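Long-range contacts in exopolysaccharide biosynthesis protein (Pantoea stewartii subsp. stewartii DC283, PDB 6TGF), which probably cleaves glycan chains of the bacterial exopolysaccharide biofilm, as a trimeric hydrolase with a bacteriophage tailspike-like parallel beta-helix fold: residues B[354-360]-B[377-383]; B[588-594]-B[606-612]. One frame throughout, in Å; residues are numbered along the deposited sequence.

Interaction 1. Residues B[354-360]-B[377-383]; sequences GGQFFRG and DTLDCKI. With EDO (1,2-ethanediol), chain L.
A beta bulge breaks the regular parallel pairing. Gln356 pairs with Thr378 but Phe357 with Asp380: the register slips by one where segment 377-383 turns a corner at Leu379. Gly355 and Asp377 have positive phi. Strands 356-360 and 380-383 run 6° apart, axes 4.5 Å at closest. Hydrogen bond Gln356 N to Asp377 O (3.0 Å) precedes the slip; Leu379 N to Gln356 O (2.8 Å) lies at the bulge. Phe358 N to Asp380 O (2.9 Å), Lys382 N to Phe358 O (2.9 Å) and Gly360 N to Lys382 O (2.6 Å) follow. Leu379 CB lies over the Phe357 ring (chi1 m), 4.3 Å from its centroid: CH-pi. On the sheet side of Phe358 (chi1 t), Phe358 CD1 meets Cys381 SG at 3.8 Å and Ile383 CG1 meets the ring edge at Phe358 CE1, 3.9 Å. 1,2-Ethanediol O2, probably from the crystallisation liquor, hydrogen-bonds Leu379 O at 2.8 Å. These are successive parallel beta-helix rungs. Strand 327-330 flanks 356-360, 414-422 flanks 380-383, and strand 373-378 packs on Phe358.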
ATOM      1  N   GLY B 354     -20.942  -3.376  19.216  1.00 41.47           N
ATOM      2  CA  GLY B 354     -21.148  -4.603  18.423  1.00 41.17           C
ATOM      3  C   GLY B 354     -20.539  -4.494  17.037  1.00 40.30           C
ATOM      4  O   GLY B 354     -21.191  -4.942  16.074  1.00 40.49           O
ATOM      5  N   GLY B 355     -19.340  -3.910  16.935  1.00 39.26           N
ATOM      6  CA  GLY B 355     -18.538  -3.867  15.697  1.00 38.40           C
ATOM      7  C   GLY B 355     -18.534  -2.490  15.060  1.00 37.55           C
ATOM      8  O   GLY B 355     -19.626  -1.990  14.730  1.00 37.72           O
ATOM      9  N   GLN B 356     -17.342  -1.907  14.886  1.00 36.82           N
ATOM     10  CA  GLN B 356     -17.119  -0.622  14.172  1.00 36.08           C
ATOM     11  C   GLN B 356     -16.108  -0.835  13.042  1.00 35.45           C
ATOM     12  O   GLN B 356     -15.077  -1.498  13.282  1.00 35.39           O
ATOM     13  CB  GLN B 356     -16.612   0.457  15.131  1.00 36.04           C
ATOM     14  CG  GLN B 356     -17.716   1.108  15.953  1.00 36.22           C
ATOM     15  CD  GLN B 356     -17.195   2.185  16.872  1.00 36.20           C
ATOM     16  OE1 GLN B 356     -16.070   2.663  16.733  1.00 35.98           O
ATOM     17  NE2 GLN B 356     -18.019   2.578  17.829  1.00 36.47           N
ATOM     18  N   PHE B 357     -16.415  -0.303  11.856  1.00 34.86           N
ATOM     19  CA  PHE B 357     -15.496  -0.172  10.697  1.00 34.22           C
ATOM     20  C   PHE B 357     -15.096   1.302  10.580  1.00 33.45           C
ATOM     21  O   PHE B 357     -15.981   2.167  10.740  1.00 33.46           O
ATOM     22  CB  PHE B 357     -16.166  -0.672   9.416  1.00 34.49           C
ATOM     23  CG  PHE B 357     -16.421  -2.158   9.367  1.00 34.75           C
ATOM     24  CD1 PHE B 357     -15.450  -3.026   8.899  1.00 34.73           C
ATOM     25  CD2 PHE B 357     -17.634  -2.689   9.773  1.00 34.99           C
ATOM     26  CE1 PHE B 357     -15.680  -4.393   8.846  1.00 34.99           C
ATOM     27  CE2 PHE B 357     -17.864  -4.056   9.718  1.00 35.30           C
ATOM     28  CZ  PHE B 357     -16.887  -4.905   9.257  1.00 35.22           C
ATOM     29  N   PHE B 358     -13.813   1.580  10.332  1.00 32.66           N
ATOM     30  CA  PHE B 358     -13.265   2.958  10.231  1.00 32.11           C
ATOM     31  C   PHE B 358     -12.254   3.049   9.084  1.00 31.79           C
ATOM     32  O   PHE B 358     -11.342   2.204   9.008  1.00 31.48           O
ATOM     33  CB  PHE B 358     -12.627   3.386  11.554  1.00 31.98           C
ATOM     34  CG  PHE B 358     -12.206   4.833  11.595  1.00 31.72           C
ATOM     35  CD1 PHE B 358     -10.930   5.213  11.211  1.00 31.60           C
ATOM     36  CD2 PHE B 358     -13.089   5.819  12.003  1.00 31.66           C
ATOM     37  CE1 PHE B 358     -10.544   6.544  11.241  1.00 31.53           C
ATOM     38  CE2 PHE B 358     -12.701   7.150  12.036  1.00 31.66           C
ATOM     39  CZ  PHE B 358     -11.429   7.511  11.656  1.00 31.53           C
ATOM     40  N   ARG B 359     -12.427   4.056   8.222  1.00 31.69           N
ATOM     41  CA  ARG B 359     -11.455   4.461   7.174  1.00 31.57           C
ATOM     42  C   ARG B 359     -11.121   5.944   7.368  1.00 30.87           C
ATOM     43  O   ARG B 359     -12.052   6.769   7.336  1.00 30.48           O
ATOM     44  CB  ARG B 359     -12.014   4.183   5.776  1.00 32.26           C
ATOM     45  CG  ARG B 359     -11.978   2.712   5.386  1.00 33.03           C
ATOM     46  CD  ARG B 359     -12.450   2.465   3.967  1.00 33.73           C
ATOM     47  NE  ARG B 359     -11.554   3.052   2.980  1.00 34.18           N
ATOM     48  CZ  ARG B 359     -10.396   2.524   2.585  1.00 34.56           C
ATOM     49  NH1 ARG B 359      -9.965   1.379   3.092  1.00 34.68           N
ATOM     50  NH2 ARG B 359      -9.667   3.149   1.677  1.00 34.81           N
ATOM     51  N   GLY B 360      -9.838   6.247   7.591  1.00 30.40           N
ATOM     52  CA  GLY B 360      -9.287   7.612   7.691  1.00 30.04           C
ATOM     53  C   GLY B 360      -8.197   7.840   6.658  1.00 29.75           C
ATOM     54  O   GLY B 360      -7.360   6.933   6.475  1.00 29.66           O
ATOM     55  N   ASP B 377     -14.835  -1.298  19.886  1.00 31.70           N
ATOM     56  CA  ASP B 377     -15.086  -2.656  19.332  1.00 31.83           C
ATOM     57  C   ASP B 377     -14.772  -2.656  17.831  1.00 31.54           C
ATOM     58  O   ASP B 377     -15.630  -3.093  17.037  1.00 31.60           O
ATOM     59  CB  ASP B 377     -16.526  -3.096  19.604  1.00 32.32           C
ATOM     60  CG  ASP B 377     -16.879  -3.186  21.078  1.00 32.79           C
ATOM     61  OD1 ASP B 377     -15.964  -3.425  21.891  1.00 32.68           O
ATOM     62  OD2 ASP B 377     -18.071  -3.018  21.399  1.00 33.35           O
ATOM     63  N   THR B 378     -13.582  -2.176  17.465  1.00 31.18           N
ATOM     64  CA  THR B 378     -13.116  -2.042  16.059  1.00 30.84           C
ATOM     65  C   THR B 378     -13.000  -3.432  15.425  1.00 30.94           C
ATOM     66  O   THR B 378     -12.363  -4.311  16.040  1.00 31.11           O
ATOM     67  CB  THR B 378     -11.788  -1.278  15.995  1.00 30.47           C
ATOM     68  OG1 THR B 378     -12.006   0.021  16.544  1.00 30.46           O
ATOM     69  CG2 THR B 378     -11.246  -1.157  14.589  1.00 30.21           C
ATOM     70  N   LEU B 379     -13.598  -3.613  14.243  1.00 30.92           N
ATOM     71  CA  LEU B 379     -13.495  -4.847  13.420  1.00 31.02           C
ATOM     72  C   LEU B 379     -12.472  -4.643  12.298  1.00 30.91           C
ATOM     73  O   LEU B 379     -11.878  -5.645  11.862  1.00 31.08           O
ATOM     74  CB  LEU B 379     -14.874  -5.189  12.848  1.00 31.17           C
ATOM     75  CG  LEU B 379     -15.895  -5.709  13.856  1.00 31.44           C
ATOM     76  CD1 LEU B 379     -17.250  -5.900  13.195  1.00 31.66           C
ATOM     77  CD2 LEU B 379     -15.428  -7.010  14.491  1.00 31.66           C
ATOM     78  N   ASP B 380     -12.295  -3.398  11.843  1.00 30.91           N
ATOM     79  CA  ASP B 380     -11.351  -3.012  10.760  1.00 30.81           C
ATOM     80  C   ASP B 380     -11.153  -1.494  10.806  1.00 30.48           C
ATOM     81  O   ASP B 380     -12.163  -0.766  10.736  1.00 30.48           O
ATOM     82  CB  ASP B 380     -11.866  -3.479   9.396  1.00 31.21           C
ATOM     83  CG  ASP B 380     -10.885  -3.276   8.254  1.00 31.46           C
ATOM     84  OD1 ASP B 380      -9.869  -4.001   8.219  1.00 31.65           O
ATOM     85  OD2 ASP B 380     -11.142  -2.392   7.409  1.00 31.77           O
ATOM     86  N   CYS B 381      -9.902  -1.038  10.937  1.00 30.10           N
ATOM     87  CA  CYS B 381      -9.527   0.399  11.028  1.00 29.79           C
ATOM     88  C   CYS B 381      -8.327   0.678  10.118  1.00 29.49           C
ATOM     89  O   CYS B 381      -7.233   0.157  10.410  1.00 29.76           O
ATOM     90  CB  CYS B 381      -9.200   0.787  12.464  1.00 29.85           C
ATOM     91  SG  CYS B 381      -8.744   2.527  12.675  1.00 29.91           S
ATOM     92  N   LYS B 382      -8.540   1.457   9.055  1.00 29.05           N
ATOM     93  CA  LYS B 382      -7.480   1.933   8.127  1.00 28.78           C
ATOM     94  C   LYS B 382      -7.345   3.449   8.288  1.00 28.47           C
ATOM     95  O   LYS B 382      -8.305   4.164   7.951  1.00 28.35           O
ATOM     96  CB  LYS B 382      -7.808   1.541   6.683  1.00 28.99           C
ATOM     97  CG  LYS B 382      -7.223   0.207   6.239  1.00 29.23           C
ATOM     98  CD  LYS B 382      -8.174  -0.653   5.439  1.00 29.52           C
ATOM     99  CE  LYS B 382      -7.692  -2.082   5.311  1.00 29.75           C
ATOM    100  NZ  LYS B 382      -8.795  -3.007   4.961  1.00 30.07           N
ATOM    101  N   ILE B 383      -6.204   3.904   8.811  1.00 28.22           N
ATOM    102  CA  ILE B 383      -5.849   5.348   8.931  1.00 28.04           C
ATOM    103  C   ILE B 383      -4.538   5.570   8.169  1.00 28.06           C
ATOM    104  O   ILE B 383      -3.477   5.204   8.700  1.00 27.94           O
ATOM    105  CB  ILE B 383      -5.772   5.789  10.408  1.00 27.93           C
ATOM    106  CG1 ILE B 383      -6.866   5.126  11.253  1.00 27.85           C
ATOM    107  CG2 ILE B 383      -5.823   7.309  10.501  1.00 28.02           C
ATOM    108  CD1 ILE B 383      -6.911   5.581  12.696  1.00 27.94           C
TER
HETATM  109  C1  EDO L 809     -13.852  -8.472   9.321  1.00 72.93           C
HETATM  110  O1  EDO L 809     -12.841  -7.765   8.631  1.00 72.76           O
HETATM  111  C2  EDO L 809     -13.347  -9.175  10.524  1.00 73.17           C
HETATM  112  O2  EDO L 809     -12.565  -8.354  11.371  1.00 73.02           O

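Interaction 2. Residues B[588-594]-B[606-612]; sequences GGRAVIH and WSAEGSS
This is an antiparallel beta hairpin, made by strands 589-597 and 602-610. The two short strand segments run 175° apart, with axes 4.4 Å at closest. Arg590 with Glu609 and Val592 with Ser607 are hydrogen-bonded pairs. Gly589 with Gly610, Ala591 with Ala608 and Ile593 with Trp606 are non-hydrogen-bonded pairs. Arg590, Glu609 and Trp606 have the most surface buried here. Arg590 N bonds to Glu609 O at 3.2 Å, and Glu609 N to Arg590 O at 2.7 Å. Their side chains leave the same face of the sheet. Arg590 takes chi1 p, chi2 t and chi3 p; Glu609 takes chi1 m and chi2 t. NH1 of Arg590 thereby reaches OE1 of Glu609 at 3.0 Å in a salt bridge. The guanidinium also pairs with Glu562 of its own chain and Glu560 of the third subunit. Ala608 and Glu609 extend the sheet antiparallel into that same subunit, so the charged cluster sits at a trimer interface.

Val592 and Ser607 form the next hydrogen-bonded pair, with Val592 N to Ser607 O at 2.8 Å and Ser607 N to Val592 O at 2.9 Å. At Gly589 a side chain would clash with Glu609 O and Ser611 N. Gly610 has positive phi, and its CB would strike Gly588 O. Trp606 (chi1 p, chi2 -80°) lies on the other face, between this hairpin and strand 614-620, where Val614 and Val617 touch it. Trp606 CB is 3.9 Å from Ile593 CG1, and Trp606 CE3 is 4.2 Å from Ala591 CB.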
ATOM      1  N   GLY B 588      32.999 -37.626   7.358  1.00 51.82           N
ATOM      2  CA  GLY B 588      32.711 -36.596   8.374  1.00 50.43           C
ATOM      3  C   GLY B 588      33.988 -35.975   8.911  1.00 49.16           C
ATOM      4  O   GLY B 588      35.078 -36.509   8.614  1.00 49.23           O
ATOM      5  N   GLY B 589      33.859 -34.889   9.677  1.00 47.63           N
ATOM      6  CA  GLY B 589      34.990 -34.173  10.296  1.00 46.38           C
ATOM      7  C   GLY B 589      34.725 -32.683  10.407  1.00 45.17           C
ATOM      8  O   GLY B 589      33.706 -32.218   9.855  1.00 45.03           O
ATOM      9  N   ARG B 590      35.617 -31.968  11.098  1.00 43.85           N
ATOM     10  CA  ARG B 590      35.545 -30.501  11.333  1.00 42.83           C
ATOM     11  C   ARG B 590      36.760 -30.056  12.154  1.00 42.36           C
ATOM     12  O   ARG B 590      37.394 -30.920  12.790  1.00 42.30           O
ATOM     13  CB  ARG B 590      34.261 -30.129  12.083  1.00 42.31           C
ATOM     14  CG  ARG B 590      34.025 -30.941  13.349  1.00 41.99           C
ATOM     15  CD  ARG B 590      33.089 -30.264  14.330  1.00 41.62           C
ATOM     16  NE  ARG B 590      31.776 -29.988  13.763  1.00 41.54           N
ATOM     17  CZ  ARG B 590      30.799 -30.879  13.605  1.00 41.35           C
ATOM     18  NH1 ARG B 590      30.968 -32.143  13.959  1.00 41.37           N
ATOM     19  NH2 ARG B 590      29.649 -30.496  13.079  1.00 41.36           N
ATOM     20  N   ALA B 591      37.057 -28.754  12.133  1.00 41.74           N
ATOM     21  CA  ALA B 591      38.010 -28.075  13.043  1.00 41.04           C
ATOM     22  C   ALA B 591      37.246 -27.024  13.855  1.00 40.31           C
ATOM     23  O   ALA B 591      36.490 -26.247  13.248  1.00 40.48           O
ATOM     24  CB  ALA B 591      39.139 -27.460  12.254  1.00 41.18           C
ATOM     25  N   VAL B 592      37.430 -27.019  15.177  1.00 39.70           N
ATOM     26  CA  VAL B 592      36.742 -26.094  16.127  1.00 39.38           C
ATOM     27  C   VAL B 592      37.788 -25.133  16.706  1.00 39.49           C
ATOM     28  O   VAL B 592      38.629 -25.590  17.502  1.00 39.34           O
ATOM     29  CB  VAL B 592      36.005 -26.880  17.228  1.00 38.96           C
ATOM     30  CG1 VAL B 592      35.288 -25.961  18.205  1.00 38.78           C
ATOM     31  CG2 VAL B 592      35.031 -27.889  16.637  1.00 38.96           C
ATOM     32  N   ILE B 593      37.729 -23.856  16.312  1.00 39.55           N
ATOM     33  CA  ILE B 593      38.695 -22.789  16.713  1.00 39.74           C
ATOM     34  C   ILE B 593      38.050 -21.918  17.795  1.00 39.78           C
ATOM     35  O   ILE B 593      37.006 -21.302  17.508  1.00 39.54           O
ATOM     36  CB  ILE B 593      39.122 -21.951  15.490  1.00 39.85           C
ATOM     37  CG1 ILE B 593      39.767 -22.819  14.407  1.00 39.96           C
ATOM     38  CG2 ILE B 593      40.032 -20.801  15.905  1.00 40.01           C
ATOM     39  CD1 ILE B 593      39.795 -22.177  13.041  1.00 40.18           C
ATOM     40  N   HIS B 594      38.663 -21.863  18.981  1.00 40.10           N
ATOM     41  CA  HIS B 594      38.245 -21.004  20.120  1.00 40.47           C
ATOM     42  C   HIS B 594      39.109 -19.740  20.142  1.00 40.86           C
ATOM     43  O   HIS B 594      40.338 -19.864  19.988  1.00 40.79           O
ATOM     44  CB  HIS B 594      38.325 -21.778  21.441  1.00 40.54           C
ATOM     45  CG  HIS B 594      37.584 -23.072  21.416  1.00 40.67           C
ATOM     46  ND1 HIS B 594      38.218 -24.282  21.205  1.00 40.79           N
ATOM     47  CD2 HIS B 594      36.272 -23.352  21.563  1.00 40.69           C
ATOM     48  CE1 HIS B 594      37.326 -25.251  21.231  1.00 40.75           C
ATOM     49  NE2 HIS B 594      36.124 -24.706  21.449  1.00 40.76           N
ATOM     50  N   TRP B 606      42.503 -24.625  19.345  1.00 45.39           N
ATOM     51  CA  TRP B 606      41.636 -25.327  18.360  1.00 44.79           C
ATOM     52  C   TRP B 606      41.741 -26.851  18.500  1.00 44.37           C
ATOM     53  O   TRP B 606      42.854 -27.359  18.734  1.00 44.72           O
ATOM     54  CB  TRP B 606      41.953 -24.854  16.935  1.00 44.94           C
ATOM     55  CG  TRP B 606      43.249 -25.351  16.371  1.00 45.10           C
ATOM     56  CD1 TRP B 606      44.500 -24.866  16.622  1.00 45.28           C
ATOM     57  CD2 TRP B 606      43.418 -26.422  15.426  1.00 45.16           C
ATOM     58  NE1 TRP B 606      45.434 -25.566  15.906  1.00 45.43           N
ATOM     59  CE2 TRP B 606      44.800 -26.526  15.162  1.00 45.35           C
ATOM     60  CE3 TRP B 606      42.540 -27.304  14.781  1.00 45.09           C
ATOM     61  CZ2 TRP B 606      45.320 -27.478  14.287  1.00 45.49           C
ATOM     62  CZ3 TRP B 606      43.055 -28.244  13.916  1.00 45.17           C
ATOM     63  CH2 TRP B 606      44.427 -28.329  13.673  1.00 45.38           C
ATOM     64  N   SER B 607      40.598 -27.529  18.359  1.00 43.72           N
ATOM     65  CA  SER B 607      40.434 -29.006  18.323  1.00 43.24           C
ATOM     66  C   SER B 607      39.916 -29.416  16.940  1.00 42.91           C
ATOM     67  O   SER B 607      39.631 -28.513  16.130  1.00 42.89           O
ATOM     68  CB  SER B 607      39.505 -29.462  19.417  1.00 43.19           C
ATOM     69  OG  SER B 607      38.311 -28.694  19.420  1.00 43.20           O
ATOM     70  N   ALA B 608      39.793 -30.723  16.683  1.00 42.65           N
ATOM     71  CA  ALA B 608      39.343 -31.287  15.388  1.00 42.39           C
ATOM     72  C   ALA B 608      38.480 -32.535  15.608  1.00 42.17           C
ATOM     73  O   ALA B 608      38.441 -33.052  16.742  1.00 41.88           O
ATOM     74  CB  ALA B 608      40.539 -31.596  14.525  1.00 42.52           C
ATOM     75  N   GLU B 609      37.803 -32.980  14.544  1.00 42.16           N
ATOM     76  CA  GLU B 609      37.028 -34.248  14.489  1.00 42.09           C
ATOM     77  C   GLU B 609      37.293 -34.937  13.146  1.00 42.40           C
ATOM     78  O   GLU B 609      37.593 -34.225  12.165  1.00 42.26           O
ATOM     79  CB  GLU B 609      35.531 -33.987  14.657  1.00 41.83           C
ATOM     80  CG  GLU B 609      35.104 -33.745  16.093  1.00 41.57           C
ATOM     81  CD  GLU B 609      33.604 -33.590  16.282  1.00 41.53           C
ATOM     82  OE1 GLU B 609      32.849 -33.974  15.368  1.00 41.46           O
ATOM     83  OE2 GLU B 609      33.193 -33.080  17.342  1.00 41.57           O
ATOM     84  N   GLY B 610      37.181 -36.269  13.118  1.00 42.80           N
ATOM     85  CA  GLY B 610      37.309 -37.106  11.907  1.00 43.27           C
ATOM     86  C   GLY B 610      38.498 -36.699  11.053  1.00 43.48           C
ATOM     87  O   GLY B 610      39.592 -36.509  11.615  1.00 43.27           O
ATOM     88  N   SER B 611      38.290 -36.571   9.740  1.00 44.04           N
ATOM     89  CA  SER B 611      39.315 -36.152   8.749  1.00 44.63           C
ATOM     90  C   SER B 611      39.367 -34.620   8.693  1.00 44.72           C
ATOM     91  O   SER B 611      38.718 -34.034   7.809  1.00 44.70           O
ATOM     92  CB  SER B 611      39.036 -36.766   7.399  1.00 45.05           C
ATOM     93  OG  SER B 611      40.044 -36.420   6.461  1.00 45.45           O
ATOM     94  N   SER B 612      40.115 -34.006   9.616  1.00 44.95           N
ATOM     95  CA  SER B 612      40.164 -32.537   9.858  1.00 45.15           C
ATOM     96  C   SER B 612      40.393 -31.783   8.549  1.00 45.88           C
ATOM     97  O   SER B 612      41.241 -32.172   7.752  1.00 46.23           O
ATOM     98  CB  SER B 612      41.229 -32.192  10.865  1.00 44.84           C
ATOM     99  OG  SER B 612      41.238 -30.798  11.134  1.00 44.61           O
TER

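The two contacts share no strand and do not touch. Their centres are 59 Å apart, with nearest atoms about 48 Å apart. Interaction 1 lies near the middle of the chain and joins parallel rungs turn to turn. Interaction 2 is a local antiparallel hairpin, 54 Å from the chain centre, at the edge of its sheet within the chain. Interaction 1 is partly buried; interaction 2 is buried. The first puts a mainly apolar face inward, with Phe358, Cys381 and Ile383. Its other face meets the second subunit by packing, whereas interaction 2 pairs charges between subunits. Within interaction 1, Lys382 and Asp380 form a salt bridge inside 377-383, and its hydrogen bond is weak.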